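Local coordinates for protein citrate lyase (Yersinia pestis, PDB 3QLL) that is a putative citrate lyase beta subunit that probably acts as a magnesium-dependent lyase, at residues G237-T242 and N265-P270; A227-V232 and P258-T263; N171-I176 and V214-M219. One frame throughout, in Å; residues are numbered along the deposited sequence.

Interaction 1 of 3, residues G237-T242 and N265-P270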
loop_
_atom_site.group_PDB
_atom_site.type_symbol
_atom_site.label_atom_id
_atom_site.label_comp_id
_atom_site.label_asym_id
_atom_site.label_seq_id
_atom_site.Cartn_x
_atom_site.Cartn_y
_atom_site.Cartn_z
ATOM N N GLY A 237 10.565 -17.496 -15.477
ATOM C CA GLY A 237 10.396 -16.261 -14.723
ATOM C C GLY A 237 9.603 -15.201 -15.465
ATOM O O GLY A 237 8.754 -14.530 -14.887
ATOM N N LEU A 238 9.780 -15.146 -16.774
ATOM C CA LEU A 238 9.062 -14.209 -17.603
ATOM C C LEU A 238 7.573 -14.510 -17.621
ATOM O O LEU A 238 6.744 -13.598 -17.513
ATOM C CB LEU A 238 9.599 -14.257 -19.034
ATOM C CG LEU A 238 8.829 -13.467 -20.095
ATOM C CD1 LEU A 238 8.826 -11.961 -19.740
ATOM C CD2 LEU A 238 9.329 -13.728 -21.492
ATOM N N GLN A 239 7.241 -15.791 -17.784
ATOM C CA GLN A 239 5.857 -16.271 -17.788
ATOM C C GLN A 239 5.115 -16.000 -16.479
ATOM O O GLN A 239 3.969 -15.553 -16.474
ATOM C CB GLN A 239 5.807 -17.781 -18.102
ATOM C CG GLN A 239 6.130 -18.137 -19.547
ATOM C CD GLN A 239 6.257 -19.632 -19.822
ATOM O OE1 GLN A 239 6.341 -20.460 -18.886
ATOM N NE2 GLN A 239 6.378 -19.988 -21.101
ATOM N N SER A 240 5.781 -16.331 -15.386
ATOM C CA SER A 240 5.277 -16.140 -14.051
ATOM C C SER A 240 4.995 -14.645 -13.764
ATOM O O SER A 240 3.910 -14.305 -13.260
ATOM C CB SER A 240 6.247 -16.714 -13.033
ATOM O OG SER A 240 5.780 -16.497 -11.717
ATOM N N GLU A 241 5.977 -13.775 -14.061
ATOM C CA GLU A 241 5.848 -12.328 -13.818
ATOM C C GLU A 241 4.713 -11.741 -14.659
ATOM O O GLU A 241 3.899 -10.898 -14.158
ATOM C CB GLU A 241 7.176 -11.576 -14.072
ATOM C CG GLU A 241 7.109 -10.093 -13.712
ATOM C CD GLU A 241 8.476 -9.370 -13.713
ATOM O OE1 GLU A 241 8.768 -8.605 -14.661
ATOM O OE2 GLU A 241 9.251 -9.566 -12.732
ATOM N N THR A 242 4.638 -12.191 -15.912
ATOM C CA THR A 242 3.609 -11.704 -16.824
ATOM C C THR A 242 2.181 -12.036 -16.333
ATOM O O THR A 242 1.303 -11.176 -16.296
ATOM C CB THR A 242 3.829 -12.282 -18.263
ATOM O OG1 THR A 242 5.180 -12.033 -18.661
ATOM C CG2 THR A 242 2.908 -11.654 -19.272
ATOM N N ASN A 265 2.847 -11.632 -25.688
ATOM C CA ASN A 265 1.664 -11.577 -26.536
ATOM C C ASN A 265 0.625 -12.631 -26.233
ATOM O O ASN A 265 -0.554 -12.331 -26.019
ATOM C CB ASN A 265 2.059 -11.659 -28.009
ATOM C CG ASN A 265 2.622 -10.350 -28.508
ATOM O OD1 ASN A 265 2.473 -9.326 -27.844
ATOM N ND2 ASN A 265 3.230 -10.357 -29.682
ATOM N N THR A 266 1.087 -13.864 -26.163
ATOM C CA THR A 266 0.219 -14.995 -25.913
ATOM C C THR A 266 -0.517 -14.898 -24.588
ATOM O O THR A 266 -1.727 -15.109 -24.542
ATOM C CB THR A 266 1.004 -16.315 -25.946
ATOM O OG1 THR A 266 1.685 -16.424 -27.197
ATOM C CG2 THR A 266 0.062 -17.484 -25.750
ATOM N N LEU A 267 0.224 -14.572 -23.527
ATOM C CA LEU A 267 -0.315 -14.549 -22.162
ATOM C C LEU A 267 -1.326 -13.399 -21.924
ATOM O O LEU A 267 -2.193 -13.493 -21.052
ATOM C CB LEU A 267 0.831 -14.495 -21.121
ATOM C CG LEU A 267 1.663 -15.796 -21.005
ATOM C CD1 LEU A 267 2.788 -15.689 -19.978
ATOM C CD2 LEU A 267 0.785 -16.979 -20.666
ATOM N N PHE A 268 -1.218 -12.341 -22.723
ATOM C CA PHE A 268 -2.135 -11.201 -22.677
ATOM C C PHE A 268 -3.224 -11.332 -23.770
ATOM O O PHE A 268 -3.917 -10.359 -24.094
ATOM C CB PHE A 268 -1.385 -9.883 -22.834
ATOM C CG PHE A 268 -0.804 -9.338 -21.555
ATOM C CD1 PHE A 268 -1.629 -8.928 -20.505
ATOM C CD2 PHE A 268 0.547 -9.149 -21.436
ATOM C CE1 PHE A 268 -1.079 -8.354 -19.335
ATOM C CE2 PHE A 268 1.105 -8.589 -20.287
ATOM C CZ PHE A 268 0.297 -8.186 -19.238
ATOM N N THR A 269 -3.367 -12.526 -24.336
ATOM C CA THR A 269 -4.376 -12.759 -25.345
ATOM C C THR A 269 -5.513 -13.532 -24.697
ATOM O O THR A 269 -5.294 -14.565 -24.064
ATOM C CB THR A 269 -3.812 -13.534 -26.557
ATOM O OG1 THR A 269 -2.815 -12.729 -27.196
ATOM C CG2 THR A 269 -4.883 -13.791 -27.574
ATOM N N PRO A 270 -6.738 -12.994 -24.821
ATOM C CA PRO A 270 -7.956 -13.548 -24.204
ATOM C C PRO A 270 -8.294 -14.978 -24.659
ATOM O O PRO A 270 -8.050 -15.330 -25.825
ATOM C CB PRO A 270 -9.033 -12.588 -24.697
ATOM C CG PRO A 270 -8.336 -11.305 -24.989
ATOM C CD PRO A 270 -6.972 -11.700 -25.491
#

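Interaction 2 of 3, residues A227-V232 and P258-T263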
loop_
_atom_site.group_PDB
_atom_site.type_symbol
_atom_site.label_atom_id
_atom_site.label_comp_id
_atom_site.label_asym_id
_atom_site.label_seq_id
_atom_site.Cartn_x
_atom_site.Cartn_y
_atom_site.Cartn_z
ATOM N N ALA A 227 6.848 -3.520 -16.117
ATOM C CA ALA A 227 8.275 -3.486 -16.326
ATOM C C ALA A 227 8.739 -4.651 -17.179
ATOM O O ALA A 227 8.089 -5.697 -17.217
ATOM C CB ALA A 227 8.998 -3.481 -14.980
ATOM N N PRO A 228 9.865 -4.455 -17.884
ATOM C CA PRO A 228 10.503 -5.571 -18.590
ATOM C C PRO A 228 11.098 -6.572 -17.599
ATOM O O PRO A 228 11.602 -6.165 -16.545
ATOM C CB PRO A 228 11.623 -4.900 -19.398
ATOM C CG PRO A 228 11.877 -3.588 -18.719
ATOM C CD PRO A 228 10.575 -3.172 -18.068
ATOM N N PHE A 229 11.108 -7.849 -17.972
ATOM C CA PHE A 229 11.755 -8.857 -17.156
ATOM C C PHE A 229 13.174 -8.939 -17.651
ATOM O O PHE A 229 13.401 -9.093 -18.849
ATOM C CB PHE A 229 11.038 -10.204 -17.297
ATOM C CG PHE A 229 11.554 -11.282 -16.376
ATOM C CD1 PHE A 229 11.268 -11.275 -15.022
ATOM C CD2 PHE A 229 12.274 -12.361 -16.895
ATOM C CE1 PHE A 229 11.750 -12.293 -14.175
ATOM C CE2 PHE A 229 12.754 -13.380 -16.071
ATOM C CZ PHE A 229 12.489 -13.344 -14.709
ATOM N N PHE A 230 14.118 -8.879 -16.722
ATOM C CA PHE A 230 15.552 -8.783 -17.034
ATOM C C PHE A 230 16.147 -10.053 -17.679
ATOM O O PHE A 230 16.839 -9.952 -18.690
ATOM C CB PHE A 230 16.355 -8.404 -15.766
ATOM C CG PHE A 230 16.425 -9.503 -14.715
ATOM C CD1 PHE A 230 15.263 -10.009 -14.141
ATOM C CD2 PHE A 230 17.647 -10.038 -14.312
ATOM C CE1 PHE A 230 15.315 -11.024 -13.188
ATOM C CE2 PHE A 230 17.703 -11.054 -13.353
ATOM C CZ PHE A 230 16.533 -11.544 -12.791
ATOM N N ASP A 231 15.970 -11.218 -17.052
ATOM C CA ASP A 231 16.607 -12.447 -17.529
ATOM C C ASP A 231 15.948 -12.981 -18.820
ATOM O O ASP A 231 14.874 -13.594 -18.798
ATOM C CB ASP A 231 16.571 -13.504 -16.422
ATOM C CG ASP A 231 17.697 -14.502 -16.525
ATOM O OD1 ASP A 231 18.223 -14.711 -17.635
ATOM O OD2 ASP A 231 18.091 -15.041 -15.471
ATOM N N VAL A 232 16.658 -12.840 -19.928
ATOM C CA VAL A 232 16.210 -13.355 -21.219
ATOM C C VAL A 232 16.201 -14.879 -21.266
ATOM O O VAL A 232 15.411 -15.472 -22.005
ATOM C CB VAL A 232 17.112 -12.846 -22.354
ATOM C CG1 VAL A 232 16.355 -12.853 -23.671
ATOM C CG2 VAL A 232 17.663 -11.449 -22.025
ATOM N N PRO A 258 13.497 -9.292 -28.230
ATOM C CA PRO A 258 12.421 -9.829 -29.081
ATOM C C PRO A 258 12.001 -11.278 -28.751
ATOM O O PRO A 258 10.890 -11.681 -29.096
ATOM C CB PRO A 258 13.031 -9.770 -30.491
ATOM C CG PRO A 258 14.081 -8.703 -30.427
ATOM C CD PRO A 258 14.639 -8.794 -29.024
ATOM N N ALA A 259 12.870 -12.048 -28.107
ATOM C CA ALA A 259 12.521 -13.414 -27.685
ATOM C C ALA A 259 11.382 -13.442 -26.647
ATOM O O ALA A 259 10.690 -14.460 -26.476
ATOM C CB ALA A 259 13.744 -14.117 -27.126
ATOM N N GLN A 260 11.220 -12.337 -25.931
ATOM C CA GLN A 260 10.210 -12.274 -24.896
ATOM C C GLN A 260 8.839 -11.982 -25.488
ATOM O O GLN A 260 7.822 -12.317 -24.869
ATOM C CB GLN A 260 10.573 -11.204 -23.851
ATOM C CG GLN A 260 11.830 -11.463 -23.056
ATOM C CD GLN A 260 12.172 -10.309 -22.120
ATOM O OE1 GLN A 260 11.861 -9.138 -22.403
ATOM N NE2 GLN A 260 12.812 -10.627 -21.002
ATOM N N ILE A 261 8.826 -11.464 -26.717
ATOM C CA ILE A 261 7.610 -10.895 -27.297
ATOM C C ILE A 261 6.468 -11.889 -27.456
ATOM O O ILE A 261 5.328 -11.577 -27.118
ATOM C CB ILE A 261 7.887 -10.209 -28.663
ATOM C CG1 ILE A 261 8.822 -9.017 -28.471
ATOM C CG2 ILE A 261 6.598 -9.691 -29.297
ATOM C CD1 ILE A 261 8.298 -8.013 -27.514
ATOM N N SER A 262 6.761 -13.072 -27.987
ATOM C CA SER A 262 5.710 -14.047 -28.247
ATOM C C SER A 262 5.092 -14.520 -26.920
ATOM O O SER A 262 3.873 -14.664 -26.811
ATOM C CB SER A 262 6.249 -15.243 -29.066
ATOM O OG SER A 262 6.920 -16.214 -28.282
ATOM N N THR A 263 5.930 -14.751 -25.920
ATOM C CA THR A 263 5.436 -15.123 -24.591
ATOM C C THR A 263 4.474 -14.076 -24.011
ATOM O O THR A 263 3.383 -14.422 -23.539
ATOM C CB THR A 263 6.615 -15.312 -23.607
ATOM O OG1 THR A 263 7.473 -16.375 -24.083
ATOM C CG2 THR A 263 6.112 -15.684 -22.252
HETATM O O HOH W 1 9.870 -8.359 -20.624
#

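Interaction 3 of 3, residues N171-I176 and V214-M219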
loop_
_atom_site.group_PDB
_atom_site.type_symbol
_atom_site.label_atom_id
_atom_site.label_comp_id
_atom_site.label_asym_id
_atom_site.label_seq_id
_atom_site.Cartn_x
_atom_site.Cartn_y
_atom_site.Cartn_z
ATOM N N ASN A 171 4.814 8.261 -5.148
ATOM C CA ASN A 171 4.025 9.054 -4.188
ATOM C C ASN A 171 3.108 10.075 -4.885
ATOM O O ASN A 171 2.152 10.551 -4.300
ATOM C CB ASN A 171 4.916 9.733 -3.126
ATOM C CG ASN A 171 5.423 8.736 -2.103
ATOM O OD1 ASN A 171 4.836 7.675 -1.925
ATOM N ND2 ASN A 171 6.507 9.051 -1.446
ATOM N N ALA A 172 3.438 10.435 -6.120
ATOM C CA ALA A 172 2.607 11.368 -6.847
ATOM C C ALA A 172 1.822 10.657 -7.953
ATOM O O ALA A 172 1.323 11.322 -8.854
ATOM C CB ALA A 172 3.463 12.495 -7.441
ATOM N N VAL A 173 1.725 9.323 -7.900
ATOM C CA VAL A 173 1.197 8.585 -9.057
ATOM C C VAL A 173 -0.265 8.937 -9.377
ATOM O O VAL A 173 -0.653 8.979 -10.535
ATOM C CB VAL A 173 1.410 7.029 -8.961
ATOM C CG1 VAL A 173 0.436 6.363 -7.967
ATOM C CG2 VAL A 173 1.280 6.392 -10.339
ATOM N N GLU A 174 -1.051 9.224 -8.347
ATOM C CA GLU A 174 -2.430 9.618 -8.552
ATOM C C GLU A 174 -2.501 10.918 -9.352
ATOM O O GLU A 174 -3.267 11.026 -10.298
ATOM C CB GLU A 174 -3.190 9.733 -7.208
ATOM C CG GLU A 174 -3.279 8.357 -6.484
ATOM C CD GLU A 174 -1.945 7.908 -5.852
ATOM O OE1 GLU A 174 -1.081 8.778 -5.616
ATOM O OE2 GLU A 174 -1.758 6.689 -5.596
ATOM N N SER A 175 -1.689 11.899 -9.003
ATOM C CA SER A 175 -1.755 13.156 -9.729
ATOM C C SER A 175 -1.144 13.069 -11.140
ATOM O O SER A 175 -1.605 13.803 -12.014
ATOM C CB SER A 175 -1.122 14.294 -8.905
ATOM O OG SER A 175 0.283 14.313 -8.877
ATOM N N ILE A 176 -0.103 12.249 -11.339
ATOM C CA ILE A 176 0.492 11.986 -12.669
ATOM C C ILE A 176 -0.492 11.325 -13.652
ATOM O O ILE A 176 -0.530 11.669 -14.833
ATOM C CB ILE A 176 1.775 11.116 -12.532
ATOM C CG1 ILE A 176 2.862 11.956 -11.866
ATOM C CG2 ILE A 176 2.218 10.532 -13.891
ATOM C CD1 ILE A 176 4.053 11.158 -11.336
ATOM N N VAL A 214 -1.278 0.453 -10.812
ATOM C CA VAL A 214 -2.440 -0.072 -11.543
ATOM C C VAL A 214 -3.719 0.679 -11.121
ATOM O O VAL A 214 -4.492 1.127 -11.965
ATOM C CB VAL A 214 -2.602 -1.601 -11.312
ATOM C CG1 VAL A 214 -3.917 -2.111 -11.876
ATOM C CG2 VAL A 214 -1.464 -2.328 -11.952
ATOM N N SER A 215 -3.906 0.865 -9.820
ATOM C CA SER A 215 -5.057 1.607 -9.311
ATOM C C SER A 215 -5.203 3.033 -9.911
ATOM O O SER A 215 -6.274 3.442 -10.291
ATOM C CB SER A 215 -4.995 1.681 -7.782
ATOM O OG SER A 215 -5.984 2.559 -7.302
ATOM N N ALA A 216 -4.103 3.756 -10.001
ATOM C CA ALA A 216 -4.061 5.110 -10.526
ATOM C C ALA A 216 -4.410 5.127 -12.014
ATOM O O ALA A 216 -5.210 5.963 -12.478
ATOM C CB ALA A 216 -2.673 5.742 -10.270
ATOM N N CYS A 217 -3.875 4.152 -12.741
ATOM C CA CYS A 217 -4.215 3.945 -14.156
ATOM C C CYS A 217 -5.695 3.684 -14.390
ATOM O O CYS A 217 -6.332 4.384 -15.215
ATOM C CB CYS A 217 -3.370 2.788 -14.744
ATOM S SG CYS A 217 -1.591 3.348 -14.887
ATOM N N ALA A 218 -6.240 2.707 -13.654
ATOM C CA ALA A 218 -7.644 2.277 -13.772
ATOM C C ALA A 218 -8.629 3.401 -13.506
ATOM O O ALA A 218 -9.681 3.498 -14.126
ATOM C CB ALA A 218 -7.916 1.100 -12.822
HETATM N N MSE A 219 -8.252 4.249 -12.566
HETATM C CA MSE A 219 -8.989 5.428 -12.165
HETATM C C MSE A 219 -9.055 6.498 -13.280
HETATM O O MSE A 219 -9.982 7.288 -13.363
HETATM C CB MSE A 219 -8.223 6.005 -10.988
HETATM C CG MSE A 219 -8.599 7.391 -10.636
HETATM SE SE MSE A 219 -10.134 7.160 -9.482
HETATM C CE MSE A 219 -9.310 7.737 -7.840
#

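Interaction 1 of 3, residues G237-T242 and N265-P270
L267 turns its CG anti to its own carbonyl carbon (chi1 -70°) and then runs extended (chi2 179°), which carries CD1 out to the neighbouring helix, onto the backbone of Q239 and the flank of T242. On the other side, T242 holds CG2 anti to its backbone N, so this methyl points across the gap. The hydroxyl is left to turn back on its own helix, where OG1 probably bonds to L238 O, though the bond is modelled too short to trust in detail. Threonine suits the place because its methyl can serve the apolar contact.

L267 CD1 lies 3.7 Å from Q239 O and 4.0 Å from T242 CB, one methyl of the branched leucine end set against the helix. T242 CG2 meets the F268 ring obliquely, 3.7 Å from CE2, and also nears L267 CB at 4.0 Å. No hydrogen bond crosses; the contact is van der Waals packing. F268 is where the chain leaves helical geometry, and just beyond it T269 OG1 bonds back to N265 O at 2.6 Å, tying the helix end to the departing chain.

The two helices, 235-248 and 261-267, are neighbours in the outer layer of a TIM barrel, on either side of strand 252-255 in sequence. T242 and F268 both rest on K253 of that strand, and K253 also forms a salt bridge with E241.

Interaction 2 of 3, residues A227-V232 and P258-T263
Q260 reaches across to the backbone of F229 with its side chain extended beyond CG. That setting aims NE2 at F229 O over 2.7 Å, with an N-H...O angle of 161°. The carbonyl oxygen lies nearly in the amide plane of Q260, while the nitrogen sits tilted 28° from the carbonyl plane of F229. The other end of the same amide is also engaged: Q260 OE1 accepts a hydrogen bond from a water 2.8 Å away, and this water in turn accepts from F229 N at 3.0 Å. OE1 further takes the backbone N-H of I256, just after strand 252-255.

F229 places CG anti to its backbone N (chi1 -174°), swinging the ring away from Q260 and onto L238 and E241 of helix 235-248. Its backbone is thereby left facing the glutamine, whose NE2 lies at the ring edge. V232 lies beside the amide, its CA 4.4 Å from Q260 NE2.

Glutamine suits the place because it offers a donor and an acceptor on one flat group. Facing a carbonyl on one side and N-H and water on the other, the buried amide has its flip fixed, and an irregular loop is held to the chain leading into helix 261-267.

Interaction 3 of 3, residues N171-I176 and V214-M219
V173 and E174, in the first turn of helix 173-177, close on A216 of helix 203-220. Just before them, A172 stands at the N-cap position, and its carbonyl oxygen is gripped twice: A172 O accepts from I176 N at 3.0 Å and from S175 OG at 3.2 Å, which firms up the opening turn. V173 follows with CG1 set between its backbone N and carbonyl carbon (chi1 75°) and CG2 anti to the N. As a result V173 CG1 lies 3.9 Å and CG2 4.0 Å from A216 CB, and V173 O adds a third contact to that CB at 3.8 Å. The V173 side chain is about 11 Å from that of E165, predicted to bind magnesium.

E174 contributes mainly backbone, its CA lying 4.2 Å from A216 CB. The side chain bends (chi2 74°) toward R212, with which OE2 forms a salt bridge, one turn earlier on the partner helix; R212 also bonds to N171 OD1. I176, further on, packs inward on strands 159-164 and 183-188.

The buried alanine contact has no hydrogen bond across it and is mostly methyl packing; the small A216 CB lets the E174 and A216 CA atoms come to 5.2 Å, while charge pairing through R212 is confined to the margin.

Interactions 1 and 2 form one continuous patch, their centres about 10 Å apart: both use helix 261-267, and the F229 ring packs against the backbone of helix 235-248 at G237 and L238. Interaction 3 lies apart, with its centre about 23 Å and 25 Å from theirs, and joins a different helix pair of the barrel. It is the buried one of the three, dominated by a valine and a small alanine, near subunit interfaces where M219 packs on N171 of a second subunit and N171 on M219 of a third. Interactions 1 and 2 are only partly buried. The first is mostly apolar packing of a helix against a helix end and the residue after it, whereas the second relies on a glutamine amide, since an irregular loop offers backbone polar groups that helices already satisfy internally.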